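Local structure of 2-aminomuconate 6-semialdehyde dehydrogenase (Burkholderia cenocepacia, 4U3W) at residues 155-160 against 498-503; 87-92 against 131-136; 282-287 against 442-447. The protein probably catalyses the NAD+-dependent oxidation of 2-aminomuconate 6-semialdehyde to 2-aminomuconate. One frame throughout, in Å; residues are numbered along the deposited sequence.

In the fold
From the N terminus, the chain first closes contact 2, where helix 81-96 meets helix 114-138 after an intervening run that is almost all helical. Contact 1 opens next, at strand 153-169, and closes only at the C-terminal strand 495-503, so it spans most of the protein. Contact 3 falls within that span, joining the turn after strand 277-281 to the segment that follows strand 437-441. Contacts 1 and 2 are in series, their nearest atoms about 7 Å apart, whereas the centres of contacts 1 and 3 are about 49 Å apart. Together they tie the helical layer, the protruding antiparallel arm and the seven-stranded sheet, and all three touch the fourth subunit.

Contact 1 of 3, residues 155-160 against 498-503; sequences INYVTR and TNVCVR
Tyr157 holds CG in the crowded position between its backbone N and carbonyl carbon (chi1 53°), while Val500 sets CG1 anti to its own N (chi1 173°). The two side chains therefore lie alongside each other: Val500 CB sits over one ring face, offset toward the rim, 4.0 Å from the Tyr157 ring centroid, and Val500 CG1 comes to 3.5 Å from Tyr157 CZ. On the other sheet face, Asn156 CG stands anti to the carbonyl carbon and Asn499 CG anti to the backbone N. Their amides are nearly coplanar, 12° apart, and Asn499 ND2 donates to an in-plane lone pair of Asn156 OD1 at 3.2 Å. Asn156 ND2 turns instead to Thr146 and Phe144 O of strand 141-147.

The backbones form a regular antiparallel ladder. Hydrogen-bonded pairs Ile155-Val502, Tyr157-Val500 and Thr159-Thr498 alternate with non-hydrogen-bonded ones; Val502 N reaches Ile155 O at 2.8 Å, nearly along the C=O axis. Within the first pair, Ile155 CG1 packs 3.8 Å from Val502 CB.

Tyr157 OH bonds His449 of the second subunit, and residues 499-502 continue the sheet into that subunit as a parallel ladder. Asn499 OD1 is buried with no polar partner, which would be expected to carry some cost, while six backbone bonds and the side-chain amide bond satisfy other polar groups linking the strands of this oligomerisation arm.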
loop_
_atom_site.group_PDB
_atom_site.type_symbol
_atom_site.label_atom_id
_atom_site.label_comp_id
_atom_site.label_asym_id
_atom_site.label_seq_id
_atom_site.Cartn_x
_atom_site.Cartn_y
_atom_site.Cartn_z
ATOM N N ILE A 155 -15.705 2.454 -12.103
ATOM C CA ILE A 155 -14.908 2.460 -10.906
ATOM C C ILE A 155 -14.911 1.046 -10.316
ATOM O O ILE A 155 -15.915 0.306 -10.441
ATOM C CB ILE A 155 -15.426 3.499 -9.874
ATOM C CG1 ILE A 155 -16.878 3.228 -9.486
ATOM C CG2 ILE A 155 -15.298 4.935 -10.464
ATOM C CD1 ILE A 155 -17.403 4.165 -8.392
ATOM N N ASN A 156 -13.797 0.663 -9.702
ATOM C CA ASN A 156 -13.656 -0.620 -9.032
ATOM C C ASN A 156 -13.286 -0.398 -7.596
ATOM O O ASN A 156 -12.398 0.415 -7.313
ATOM C CB ASN A 156 -12.542 -1.488 -9.652
ATOM C CG ASN A 156 -12.707 -1.714 -11.141
ATOM O OD1 ASN A 156 -13.202 -2.788 -11.581
ATOM N ND2 ASN A 156 -12.256 -0.736 -11.946
ATOM N N TYR A 157 -13.930 -1.088 -6.666
ATOM C CA TYR A 157 -13.320 -1.129 -5.358
ATOM C C TYR A 157 -13.398 -2.535 -4.744
ATOM O O TYR A 157 -14.333 -3.325 -5.042
ATOM C CB TYR A 157 -13.957 -0.091 -4.437
ATOM C CG TYR A 157 -15.471 -0.227 -4.395
ATOM C CD1 TYR A 157 -16.285 0.494 -5.269
ATOM C CD2 TYR A 157 -16.061 -1.033 -3.456
ATOM C CE1 TYR A 157 -17.715 0.330 -5.240
ATOM C CE2 TYR A 157 -17.507 -1.185 -3.388
ATOM C CZ TYR A 157 -18.305 -0.480 -4.278
ATOM O OH TYR A 157 -19.692 -0.645 -4.174
ATOM N N VAL A 158 -12.408 -2.849 -3.905
ATOM C CA VAL A 158 -12.297 -4.198 -3.393
ATOM C C VAL A 158 -12.820 -4.316 -1.974
ATOM O O VAL A 158 -12.303 -3.664 -1.087
ATOM C CB VAL A 158 -10.842 -4.693 -3.438
ATOM C CG1 VAL A 158 -10.794 -6.147 -2.892
ATOM C CG2 VAL A 158 -10.366 -4.634 -4.873
ATOM N N THR A 159 -13.902 -5.089 -1.783
ATOM C CA THR A 159 -14.503 -5.288 -0.468
ATOM C C THR A 159 -14.073 -6.646 0.106
ATOM O O THR A 159 -13.610 -7.519 -0.626
ATOM C CB THR A 159 -16.041 -5.253 -0.514
ATOM O OG1 THR A 159 -16.537 -6.420 -1.206
ATOM C CG2 THR A 159 -16.529 -3.979 -1.218
ATOM N N ARG A 160 -14.192 -6.812 1.424
ATOM C CA ARG A 160 -13.859 -8.082 2.100
ATOM C C ARG A 160 -15.084 -8.426 2.910
ATOM O O ARG A 160 -15.717 -7.528 3.496
ATOM C CB ARG A 160 -12.632 -7.937 2.998
ATOM C CG ARG A 160 -11.293 -7.708 2.271
ATOM C CD ARG A 160 -10.168 -7.967 3.294
ATOM N NE ARG A 160 -8.813 -7.659 2.845
ATOM C CZ ARG A 160 -8.058 -6.676 3.359
ATOM N NH1 ARG A 160 -8.536 -5.907 4.333
ATOM N NH2 ARG A 160 -6.823 -6.445 2.902
ATOM N N THR A 498 -14.076 -9.273 -2.835
ATOM C CA THR A 498 -14.961 -9.052 -3.964
ATOM C C THR A 498 -14.563 -7.753 -4.645
ATOM O O THR A 498 -14.431 -6.734 -3.978
ATOM C CB THR A 498 -16.459 -8.971 -3.552
ATOM O OG1 THR A 498 -16.853 -10.196 -2.931
ATOM C CG2 THR A 498 -17.403 -8.689 -4.839
ATOM N N ASN A 499 -14.309 -7.818 -5.937
ATOM C CA ASN A 499 -14.132 -6.611 -6.729
ATOM C C ASN A 499 -15.516 -6.153 -7.245
ATOM O O ASN A 499 -16.198 -6.924 -7.930
ATOM C CB ASN A 499 -13.160 -6.860 -7.882
ATOM C CG ASN A 499 -12.816 -5.574 -8.643
ATOM O OD1 ASN A 499 -12.284 -4.621 -8.068
ATOM N ND2 ASN A 499 -13.141 -5.538 -9.929
ATOM N N VAL A 500 -15.951 -4.969 -6.823
ATOM C CA VAL A 500 -17.205 -4.377 -7.262
ATOM C C VAL A 500 -16.879 -3.337 -8.348
ATOM O O VAL A 500 -16.112 -2.382 -8.090
ATOM C CB VAL A 500 -17.988 -3.721 -6.122
ATOM C CG1 VAL A 500 -19.232 -2.947 -6.652
ATOM C CG2 VAL A 500 -18.321 -4.724 -5.015
ATOM N N CYS A 501 -17.420 -3.565 -9.549
ATOM C CA CYS A 501 -17.108 -2.803 -10.734
ATOM C C CYS A 501 -18.358 -2.088 -11.239
ATOM O O CYS A 501 -19.279 -2.735 -11.714
ATOM C CB CYS A 501 -16.534 -3.731 -11.828
ATOM S SG CYS A 501 -16.007 -2.893 -13.338
ATOM N N VAL A 502 -18.369 -0.751 -11.151
ATOM C CA VAL A 502 -19.555 0.045 -11.387
ATOM C C VAL A 502 -19.377 0.973 -12.599
ATOM O O VAL A 502 -18.470 1.825 -12.611
ATOM C CB VAL A 502 -19.912 0.953 -10.147
ATOM C CG1 VAL A 502 -21.143 1.777 -10.441
ATOM C CG2 VAL A 502 -20.072 0.123 -8.837
ATOM N N ARG A 503 -20.237 0.833 -13.605
ATOM C CA ARG A 503 -20.156 1.726 -14.764
ATOM C C ARG A 503 -20.642 3.107 -14.344
ATOM O O ARG A 503 -21.647 3.183 -13.648
ATOM C CB ARG A 503 -20.990 1.190 -15.941
ATOM C CG ARG A 503 -20.903 2.141 -17.131
ATOM C CD ARG A 503 -21.531 1.574 -18.407
ATOM N NE ARG A 503 -21.352 2.574 -19.470
ATOM C CZ ARG A 503 -22.058 2.643 -20.607
ATOM N NH1 ARG A 503 -23.001 1.747 -20.890
ATOM N NH2 ARG A 503 -21.788 3.625 -21.469
#

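Contact 2 of 3, residues 87-92 against 131-136; sequences WLHKIA and TFADLV
Asp134 OD1 is held by two groups of its own chain: the ring N-H of His89 and the guanidinium of Arg137. The other carboxylate oxygen, OD2, forms a salt bridge with Arg137 of the fourth subunit, the strongest polar partner of this side chain. His89 NE2 donates to Asp134 OD1 over 3.2 Å with an N-H...O angle of 163°. The oxygen lies in the imidazole plane, at the ring edge, but is itself approached from above the carboxylate plane, and the two planes are turned 37° against each other.

Both residues keep CG anti to the carbonyl carbon and beside the backbone N, and their side chains cross at about a right angle. The other ring nitrogen, His89 ND1, is hydrogen-bonded with Arg130 NH1, so both ring nitrogens have partners and the ring's rotation is probably well fixed. Two arginines near the Asp134 carboxylate would be expected to favour its ionised form.

Next to this polar link the packing is close and small. Ala133 CB points at the neighbouring helix, 3.5 Å from His89 CD2 and 3.9 Å from Leu88 CB. Leu88 CD2 reaches along to Phe132 CB at 4.3 Å, while Leu187 and Ala188 of helix 175-188 also touch Leu88.

The axes of segments 87-92 and 131-136 run almost antiparallel (166°), 9.0 Å apart at closest approach. This is antiparallel helix-helix packing with a small alanine at the interface and a His-carboxylate hydrogen bond along its side, joining helices 81-96 and 114-138 beside a subunit boundary.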
loop_
_atom_site.group_PDB
_atom_site.type_symbol
_atom_site.label_atom_id
_atom_site.label_comp_id
_atom_site.label_asym_id
_atom_site.label_seq_id
_atom_site.Cartn_x
_atom_site.Cartn_y
_atom_site.Cartn_z
ATOM N N TRP A 87 -14.974 -6.559 20.535
ATOM C CA TRP A 87 -15.130 -7.913 21.063
ATOM C C TRP A 87 -13.750 -8.504 21.370
ATOM O O TRP A 87 -13.529 -9.106 22.414
ATOM C CB TRP A 87 -15.890 -8.806 20.067
ATOM C CG TRP A 87 -17.412 -8.706 20.164
ATOM C CD1 TRP A 87 -18.277 -8.250 19.188
ATOM C CD2 TRP A 87 -18.240 -9.073 21.293
ATOM N NE1 TRP A 87 -19.584 -8.306 19.651
ATOM C CE2 TRP A 87 -19.586 -8.819 20.926
ATOM C CE3 TRP A 87 -17.969 -9.583 22.579
ATOM C CZ2 TRP A 87 -20.656 -9.057 21.801
ATOM C CZ3 TRP A 87 -19.037 -9.850 23.442
ATOM C CH2 TRP A 87 -20.374 -9.575 23.047
ATOM N N LEU A 88 -12.817 -8.337 20.445
ATOM C CA LEU A 88 -11.491 -8.939 20.629
ATOM C C LEU A 88 -10.731 -8.357 21.849
ATOM O O LEU A 88 -10.082 -9.114 22.631
ATOM C CB LEU A 88 -10.689 -8.784 19.327
ATOM C CG LEU A 88 -10.789 -10.032 18.413
ATOM C CD1 LEU A 88 -12.171 -10.270 17.851
ATOM C CD2 LEU A 88 -9.754 -10.001 17.282
ATOM N N HIS A 89 -10.881 -7.042 22.083
ATOM C CA HIS A 89 -10.301 -6.478 23.278
ATOM C C HIS A 89 -11.016 -6.959 24.541
ATOM O O HIS A 89 -10.376 -7.144 25.564
ATOM C CB HIS A 89 -10.311 -4.943 23.218
ATOM C CG HIS A 89 -9.161 -4.369 22.450
ATOM N ND1 HIS A 89 -7.861 -4.399 22.922
ATOM C CD2 HIS A 89 -9.114 -3.756 21.240
ATOM C CE1 HIS A 89 -7.064 -3.835 22.028
ATOM N NE2 HIS A 89 -7.801 -3.432 21.003
ATOM N N LYS A 90 -12.329 -7.155 24.486
ATOM C CA LYS A 90 -13.035 -7.719 25.654
ATOM C C LYS A 90 -12.522 -9.112 25.980
ATOM O O LYS A 90 -12.400 -9.494 27.150
ATOM C CB LYS A 90 -14.542 -7.816 25.396
ATOM C CG LYS A 90 -15.327 -6.522 25.692
ATOM C CD LYS A 90 -16.834 -6.738 25.433
ATOM C CE LYS A 90 -17.465 -5.555 24.690
ATOM N NZ LYS A 90 -17.841 -4.359 25.514
ATOM N N ILE A 91 -12.271 -9.892 24.928
ATOM C CA ILE A 91 -11.763 -11.265 25.119
ATOM C C ILE A 91 -10.373 -11.190 25.731
ATOM O O ILE A 91 -10.071 -11.858 26.706
ATOM C CB ILE A 91 -11.744 -12.040 23.774
ATOM C CG1 ILE A 91 -13.189 -12.292 23.295
ATOM C CG2 ILE A 91 -11.011 -13.387 23.927
ATOM C CD1 ILE A 91 -13.321 -12.605 21.782
ATOM N N ALA A 92 -9.538 -10.314 25.174
ATOM C CA ALA A 92 -8.201 -10.121 25.729
ATOM C C ALA A 92 -8.252 -9.750 27.205
ATOM O O ALA A 92 -7.533 -10.330 28.028
ATOM C CB ALA A 92 -7.462 -9.047 24.916
ATOM N N THR A 131 -3.623 -7.334 18.876
ATOM C CA THR A 131 -3.018 -7.013 17.605
ATOM C C THR A 131 -3.984 -7.034 16.451
ATOM O O THR A 131 -4.043 -6.108 15.640
ATOM C CB THR A 131 -1.864 -7.979 17.304
ATOM O OG1 THR A 131 -0.789 -7.636 18.157
ATOM C CG2 THR A 131 -1.392 -7.832 15.849
ATOM N N PHE A 132 -4.740 -8.113 16.324
ATOM C CA PHE A 132 -5.671 -8.168 15.231
ATOM C C PHE A 132 -6.855 -7.254 15.444
ATOM O O PHE A 132 -7.461 -6.830 14.473
ATOM C CB PHE A 132 -6.140 -9.624 14.969
ATOM C CG PHE A 132 -5.064 -10.461 14.317
ATOM C CD1 PHE A 132 -4.710 -10.231 12.998
ATOM C CD2 PHE A 132 -4.327 -11.367 15.056
ATOM C CE1 PHE A 132 -3.662 -10.958 12.403
ATOM C CE2 PHE A 132 -3.289 -12.090 14.476
ATOM C CZ PHE A 132 -2.972 -11.889 13.144
ATOM N N ALA A 133 -7.196 -6.938 16.680
ATOM C CA ALA A 133 -8.213 -5.897 16.896
ATOM C C ALA A 133 -7.728 -4.581 16.291
ATOM O O ALA A 133 -8.449 -3.937 15.557
ATOM C CB ALA A 133 -8.535 -5.739 18.364
ATOM N N ASP A 134 -6.499 -4.172 16.564
ATOM C CA ASP A 134 -6.009 -2.924 15.970
ATOM C C ASP A 134 -5.837 -2.981 14.434
ATOM O O ASP A 134 -6.143 -2.017 13.730
ATOM C CB ASP A 134 -4.714 -2.533 16.661
ATOM C CG ASP A 134 -4.926 -2.311 18.164
ATOM O OD1 ASP A 134 -6.094 -2.092 18.594
ATOM O OD2 ASP A 134 -3.951 -2.423 18.917
ATOM N N LEU A 135 -5.365 -4.098 13.892
ATOM C CA LEU A 135 -5.260 -4.181 12.434
ATOM C C LEU A 135 -6.618 -4.023 11.712
ATOM O O LEU A 135 -6.718 -3.312 10.702
ATOM C CB LEU A 135 -4.603 -5.512 12.013
ATOM C CG LEU A 135 -3.077 -5.548 12.316
ATOM C CD1 LEU A 135 -2.467 -6.944 12.135
ATOM C CD2 LEU A 135 -2.272 -4.515 11.488
ATOM N N VAL A 136 -7.669 -4.650 12.198
ATOM C CA VAL A 136 -8.930 -4.636 11.460
ATOM C C VAL A 136 -9.531 -3.231 11.561
ATOM O O VAL A 136 -10.188 -2.780 10.642
ATOM C CB VAL A 136 -9.935 -5.727 11.970
ATOM C CG1 VAL A 136 -10.886 -5.186 13.017
ATOM C CG2 VAL A 136 -10.721 -6.294 10.811
#

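Contact 3 of 3, residues 282-287 against 442-447; sequences FADADF and TTQLAR
Asp284 buries the most surface, followed by Phe282 and Arg447. Asp284 CG takes the crowded position between backbone N and carbonyl carbon (chi1 65°), presenting both carboxylate oxygens to segment 442-447. Asp284 OD1 receives two bonds: Thr442 OG1 donates to its syn lone pair at 2.6 Å, and Thr443 N comes from above the carboxylate plane. OD2 is gripped side-on by Arg447 NE and NH1, each 3.1 Å from Asp284 OD2, in a salt bridge lying near the guanidinium plane.

Arg447, bent at chi3 (-70°), lays that guanidinium flat on Phe282, planes 7° apart and centres 4.0 Å apart. Arg447 CD stands over the ring centre, 3.5 Å from the Phe282 centroid, while CZ, the centre of the cationic group, is off-centre. The remaining nitrogen, NH2, pairs with Glu422, so opposite charges border the cation on two sides.

Thr443 OG1 adds a 2.7 Å bond to Asp284 O, and Thr442 OG1 also accepts from Gln444 N in an ST turn just before helix 445-452. The type I turn 282-285, which leads from strand 277-281 into helix 287-299, is thereby joined to the exit of the adjacent parallel strand 437-441 and the helix after it.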
loop_
_atom_site.group_PDB
_atom_site.type_symbol
_atom_site.label_atom_id
_atom_site.label_comp_id
_atom_site.label_asym_id
_atom_site.label_seq_id
_atom_site.Cartn_x
_atom_site.Cartn_y
_atom_site.Cartn_z
ATOM N N PHE A 282 28.871 -18.041 11.259
ATOM C CA PHE A 282 30.116 -17.710 10.596
ATOM C C PHE A 282 31.202 -17.399 11.653
ATOM O O PHE A 282 30.858 -16.972 12.766
ATOM C CB PHE A 282 29.887 -16.513 9.651
ATOM C CG PHE A 282 29.148 -16.888 8.394
ATOM C CD1 PHE A 282 29.843 -17.353 7.278
ATOM C CD2 PHE A 282 27.745 -16.824 8.347
ATOM C CE1 PHE A 282 29.179 -17.709 6.129
ATOM C CE2 PHE A 282 27.062 -17.158 7.187
ATOM C CZ PHE A 282 27.776 -17.614 6.079
ATOM N N ALA A 283 32.491 -17.568 11.306
ATOM C CA ALA A 283 33.586 -17.278 12.243
ATOM C C ALA A 283 33.576 -15.807 12.683
ATOM O O ALA A 283 34.066 -15.493 13.760
ATOM C CB ALA A 283 35.009 -17.642 11.611
ATOM N N ASP A 284 33.004 -14.904 11.877
ATOM C CA ASP A 284 32.979 -13.484 12.243
ATOM C C ASP A 284 31.798 -13.120 13.153
ATOM O O ASP A 284 31.581 -11.942 13.475
ATOM C CB ASP A 284 32.971 -12.596 10.987
ATOM C CG ASP A 284 31.682 -12.746 10.115
ATOM O OD1 ASP A 284 30.569 -12.912 10.658
ATOM O OD2 ASP A 284 31.783 -12.666 8.856
ATOM N N ALA A 285 31.010 -14.122 13.555
ATOM C CA ALA A 285 29.876 -13.866 14.440
ATOM C C ALA A 285 30.332 -13.433 15.805
ATOM O O ALA A 285 31.481 -13.678 16.179
ATOM C CB ALA A 285 28.943 -15.142 14.560
ATOM N N ASP A 286 29.431 -12.782 16.535
ATOM C CA ASP A 286 29.607 -12.534 17.963
ATOM C C ASP A 286 29.493 -13.882 18.665
ATOM O O ASP A 286 28.417 -14.429 18.749
ATOM C CB ASP A 286 28.547 -11.521 18.452
ATOM C CG ASP A 286 28.592 -11.248 19.980
ATOM O OD1 ASP A 286 29.035 -12.092 20.799
ATOM O OD2 ASP A 286 28.114 -10.165 20.368
ATOM N N PHE A 287 30.610 -14.412 19.146
ATOM C CA PHE A 287 30.675 -15.819 19.562
ATOM C C PHE A 287 29.757 -16.104 20.732
ATOM O O PHE A 287 28.941 -17.042 20.666
ATOM C CB PHE A 287 32.124 -16.207 19.921
ATOM C CG PHE A 287 32.298 -17.692 20.295
ATOM C CD1 PHE A 287 32.526 -18.636 19.309
ATOM C CD2 PHE A 287 32.256 -18.108 21.632
ATOM C CE1 PHE A 287 32.689 -20.002 19.637
ATOM C CE2 PHE A 287 32.438 -19.456 21.986
ATOM C CZ PHE A 287 32.670 -20.404 20.979
ATOM N N THR A 442 26.239 -13.501 12.054
ATOM C CA THR A 442 27.392 -12.819 11.452
ATOM C C THR A 442 27.391 -11.350 11.879
ATOM O O THR A 442 26.322 -10.779 12.100
ATOM C CB THR A 442 27.351 -12.907 9.897
ATOM O OG1 THR A 442 28.464 -12.211 9.324
ATOM C CG2 THR A 442 26.040 -12.327 9.378
ATOM N N THR A 443 28.572 -10.739 11.975
ATOM C CA THR A 443 28.620 -9.295 12.194
ATOM C C THR A 443 28.812 -8.514 10.880
ATOM O O THR A 443 28.903 -7.272 10.904
ATOM C CB THR A 443 29.784 -8.909 13.133
ATOM O OG1 THR A 443 30.976 -9.432 12.571
ATOM C CG2 THR A 443 29.606 -9.504 14.522
ATOM N N GLN A 444 28.897 -9.205 9.738
ATOM C CA GLN A 444 29.211 -8.502 8.494
ATOM C C GLN A 444 27.977 -8.059 7.728
ATOM O O GLN A 444 27.018 -8.849 7.479
ATOM C CB GLN A 444 30.113 -9.373 7.618
ATOM C CG GLN A 444 31.468 -9.589 8.250
ATOM C CD GLN A 444 32.342 -8.343 8.334
ATOM O OE1 GLN A 444 32.767 -7.776 7.308
ATOM N NE2 GLN A 444 32.675 -7.943 9.574
ATOM N N LEU A 445 27.974 -6.774 7.381
ATOM C CA LEU A 445 26.838 -6.137 6.699
ATOM C C LEU A 445 26.449 -6.811 5.381
ATOM O O LEU A 445 25.317 -7.273 5.219
ATOM C CB LEU A 445 27.146 -4.642 6.431
ATOM C CG LEU A 445 26.081 -3.841 5.661
ATOM C CD1 LEU A 445 24.736 -3.665 6.467
ATOM C CD2 LEU A 445 26.694 -2.473 5.291
ATOM N N ALA A 446 27.393 -6.892 4.448
ATOM C CA ALA A 446 27.107 -7.463 3.138
ATOM C C ALA A 446 26.701 -8.945 3.248
ATOM O O ALA A 446 25.695 -9.378 2.664
ATOM C CB ALA A 446 28.321 -7.286 2.209
ATOM N N ARG A 447 27.476 -9.695 4.011
ATOM C CA ARG A 447 27.205 -11.101 4.189
ATOM C C ARG A 447 25.792 -11.410 4.746
ATOM O O ARG A 447 25.099 -12.328 4.247
ATOM C CB ARG A 447 28.247 -11.718 5.114
ATOM C CG ARG A 447 28.107 -13.183 5.075
ATOM C CD ARG A 447 28.533 -13.871 6.333
ATOM N NE ARG A 447 29.956 -13.867 6.627
ATOM C CZ ARG A 447 30.920 -14.383 5.871
ATOM N NH1 ARG A 447 32.169 -14.371 6.312
ATOM N NH2 ARG A 447 30.660 -14.876 4.673
#